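Local coordinates for protein diketoreductase (Acinetobacter baylyi, PDB 4DYD) that probably interconverts (3S)-3-hydroxyacyl-CoA and 3-oxoacyl-CoA with NAD(+)/NADH, a step of fatty acid beta-oxidation, at residues Ala118-Thr123 / Ala141-Asn146. Sequence-based numbering, arbitrary orientation.
Sequences ATNSST and ALHFAN. With NAD (nicotinamide-adenine-dinucleotide), chain B; PO4 (phosphate ion), chain N.
Asn120 accepts a nearly linear hydrogen bond from Phe144: N of Phe144 lies 2.8 Å from OD1 of Asn120, with 174° at the hydrogen. The C=O...N angle is 167°, so the donor approaches almost head-on, and CD1 of Phe144 brings the ring edge to 3.5 Å from the same OD1. Held at OD1, the amide has ND2 turned to the nicotinamide ribose, where it donates a weak bond to O4D of NAD. CG of Asn120 stands anti to its backbone N (chi1 -179°), which carries the amide across to both partners. Just before this, in the strands, N of Leu142 donates to O of Thr119 at 2.9 Å, next to the parallel bridge between Thr119 and Ala141. OG1 of Thr119 accepts from N of Ser121 at 3.1 Å, an ST turn, and is also hydrogen-bonded to OE1 of Glu91. The His143 ring is addressed at both nitrogens: NE2 is 3.0 Å from OG of Ser122, a hydrogen bond of undecided direction with the hydroxyl less surely placed, while ND1 pairs with Glu155. N of Ser122 donates to O2D of NAD at 3.0 Å. Adjacent parallel strands of a beta-alpha-beta unit thus end at the nicotinamide site of a Rossmann-type dehydrogenase, with His143 predicted to be important for catalysis.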
# COMPACT_ATOMS: atom_id res chain seq x y z
N ALA A 118 -11.10 26.31 9.52
CA ALA A 118 -10.48 25.06 9.09
C ALA A 118 -10.84 24.78 7.64
O ALA A 118 -12.03 24.76 7.29
CB ALA A 118 -10.93 23.91 9.99
N THR A 119 -9.83 24.58 6.81
CA THR A 119 -10.06 24.22 5.42
C THR A 119 -10.06 22.70 5.26
O THR A 119 -9.29 21.99 5.91
CB THR A 119 -8.98 24.82 4.49
OG1 THR A 119 -9.26 24.45 3.13
CG2 THR A 119 -7.60 24.33 4.88
N ASN A 120 -10.94 22.20 4.39
CA ASN A 120 -10.99 20.77 4.08
C ASN A 120 -10.23 20.51 2.78
O ASN A 120 -10.33 19.43 2.20
CB ASN A 120 -12.45 20.33 3.91
CG ASN A 120 -12.58 18.85 3.61
OD1 ASN A 120 -12.00 18.01 4.29
ND2 ASN A 120 -13.35 18.53 2.57
N SER A 121 -9.47 21.51 2.33
CA SER A 121 -8.84 21.46 1.01
C SER A 121 -7.90 20.26 0.83
O SER A 121 -7.09 19.96 1.71
CB SER A 121 -8.08 22.76 0.74
OG SER A 121 -7.50 22.75 -0.55
N SER A 122 -8.00 19.60 -0.32
CA SER A 122 -7.14 18.46 -0.64
C SER A 122 -5.84 18.86 -1.35
O SER A 122 -4.80 18.23 -1.13
CB SER A 122 -7.88 17.43 -1.49
OG SER A 122 -8.96 16.85 -0.79
N THR A 123 -5.90 19.89 -2.19
CA THR A 123 -4.75 20.22 -3.03
C THR A 123 -4.07 21.54 -2.65
O THR A 123 -2.93 21.78 -3.06
CB THR A 123 -5.13 20.25 -4.52
OG1 THR A 123 -6.14 21.25 -4.73
CG2 THR A 123 -5.67 18.90 -4.95
N ALA A 141 -5.83 23.14 8.73
CA ALA A 141 -6.57 22.24 7.88
C ALA A 141 -7.20 21.14 8.73
O ALA A 141 -6.59 20.63 9.67
CB ALA A 141 -5.68 21.64 6.80
N LEU A 142 -8.44 20.81 8.39
CA LEU A 142 -9.14 19.66 8.96
C LEU A 142 -9.70 18.90 7.77
O LEU A 142 -10.73 19.29 7.21
CB LEU A 142 -10.27 20.12 9.88
CG LEU A 142 -11.06 18.99 10.55
CD1 LEU A 142 -10.13 18.18 11.44
CD2 LEU A 142 -12.22 19.56 11.36
N HIS A 143 -9.03 17.82 7.40
CA HIS A 143 -9.28 17.17 6.12
C HIS A 143 -10.00 15.84 6.29
O HIS A 143 -9.50 14.92 6.94
CB HIS A 143 -7.94 16.99 5.39
CG HIS A 143 -8.06 16.35 4.05
ND1 HIS A 143 -7.55 15.10 3.77
CD2 HIS A 143 -8.64 16.79 2.90
CE1 HIS A 143 -7.81 14.80 2.51
NE2 HIS A 143 -8.47 15.81 1.96
N PHE A 144 -11.19 15.74 5.70
CA PHE A 144 -12.04 14.56 5.81
C PHE A 144 -11.92 13.67 4.57
O PHE A 144 -11.35 14.08 3.55
CB PHE A 144 -13.51 14.96 5.96
CG PHE A 144 -13.81 15.72 7.22
CD1 PHE A 144 -13.48 17.07 7.34
CD2 PHE A 144 -14.43 15.08 8.30
CE1 PHE A 144 -13.75 17.77 8.51
CE2 PHE A 144 -14.71 15.77 9.47
CZ PHE A 144 -14.37 17.12 9.58
N ALA A 145 -12.45 12.46 4.68
CA ALA A 145 -12.48 11.52 3.56
C ALA A 145 -13.93 11.28 3.14
O ALA A 145 -14.83 11.29 3.99
CB ALA A 145 -11.83 10.21 3.97
N ASN A 146 -14.15 11.07 1.85
CA ASN A 146 -15.51 10.85 1.35
C ASN A 146 -16.13 9.66 2.11
O ASN A 146 -15.45 8.67 2.39
CB ASN A 146 -15.48 10.56 -0.15
CG ASN A 146 -16.86 10.57 -0.76
OD1 ASN A 146 -17.84 10.97 -0.12
ND2 ASN A 146 -16.96 10.11 -2.00
PA NAD B . -18.38 20.02 -3.95
O1A NAD B . -19.13 19.10 -4.83
O2A NAD B . -17.08 20.57 -4.43
O5B NAD B . -19.33 21.25 -3.52
C5B NAD B . -18.81 22.57 -3.38
C4B NAD B . -19.74 23.39 -2.47
O4B NAD B . -19.28 24.75 -2.45
C3B NAD B . -21.13 23.43 -3.08
O3B NAD B . -22.08 23.77 -2.07
C2B NAD B . -20.97 24.61 -4.03
O2B NAD B . -22.26 25.12 -4.39
C1B NAD B . -20.33 25.55 -3.03
N9A NAD B . -19.85 26.81 -3.63
C8A NAD B . -19.67 27.04 -4.93
N7A NAD B . -19.17 28.27 -5.06
C5A NAD B . -19.06 28.80 -3.84
C6A NAD B . -18.68 30.01 -3.44
N6A NAD B . -18.34 30.87 -4.40
N1A NAD B . -18.70 30.37 -2.15
C2A NAD B . -19.14 29.45 -1.20
N3A NAD B . -19.53 28.18 -1.65
C4A NAD B . -19.48 27.90 -2.96
O3 NAD B . -18.12 19.27 -2.55
PN NAD B . -16.68 18.62 -2.25
O1N NAD B . -15.98 18.37 -3.53
O2N NAD B . -16.85 17.49 -1.31
O5D NAD B . -15.92 19.81 -1.48
C5D NAD B . -14.72 20.37 -2.04
C4D NAD B . -13.82 20.87 -0.90
O4D NAD B . -13.60 19.76 -0.01
C3D NAD B . -12.45 21.17 -1.48
O3D NAD B . -11.63 21.83 -0.51
C2D NAD B . -11.96 19.75 -1.69
O2D NAD B . -10.53 19.74 -1.86
C1D NAD B . -12.31 19.20 -0.33
N1N NAD B . -12.28 17.72 -0.28
C2N NAD B . -13.01 16.96 -1.20
C3N NAD B . -12.88 15.58 -1.22
C7N NAD B . -13.69 14.82 -2.06
O7N NAD B . -13.65 13.59 -2.03
N7N NAD B . -14.50 15.51 -2.85
C4N NAD B . -12.03 14.95 -0.32
C5N NAD B . -11.32 15.69 0.62
C6N NAD B . -11.44 17.07 0.64
P PO4 N . -20.63 10.13 -3.06
O1 PO4 N . -19.50 10.55 -3.94
O2 PO4 N . -20.34 10.56 -1.66
O3 PO4 N . -21.89 10.77 -3.53
O4 PO4 N . -20.77 8.65 -3.10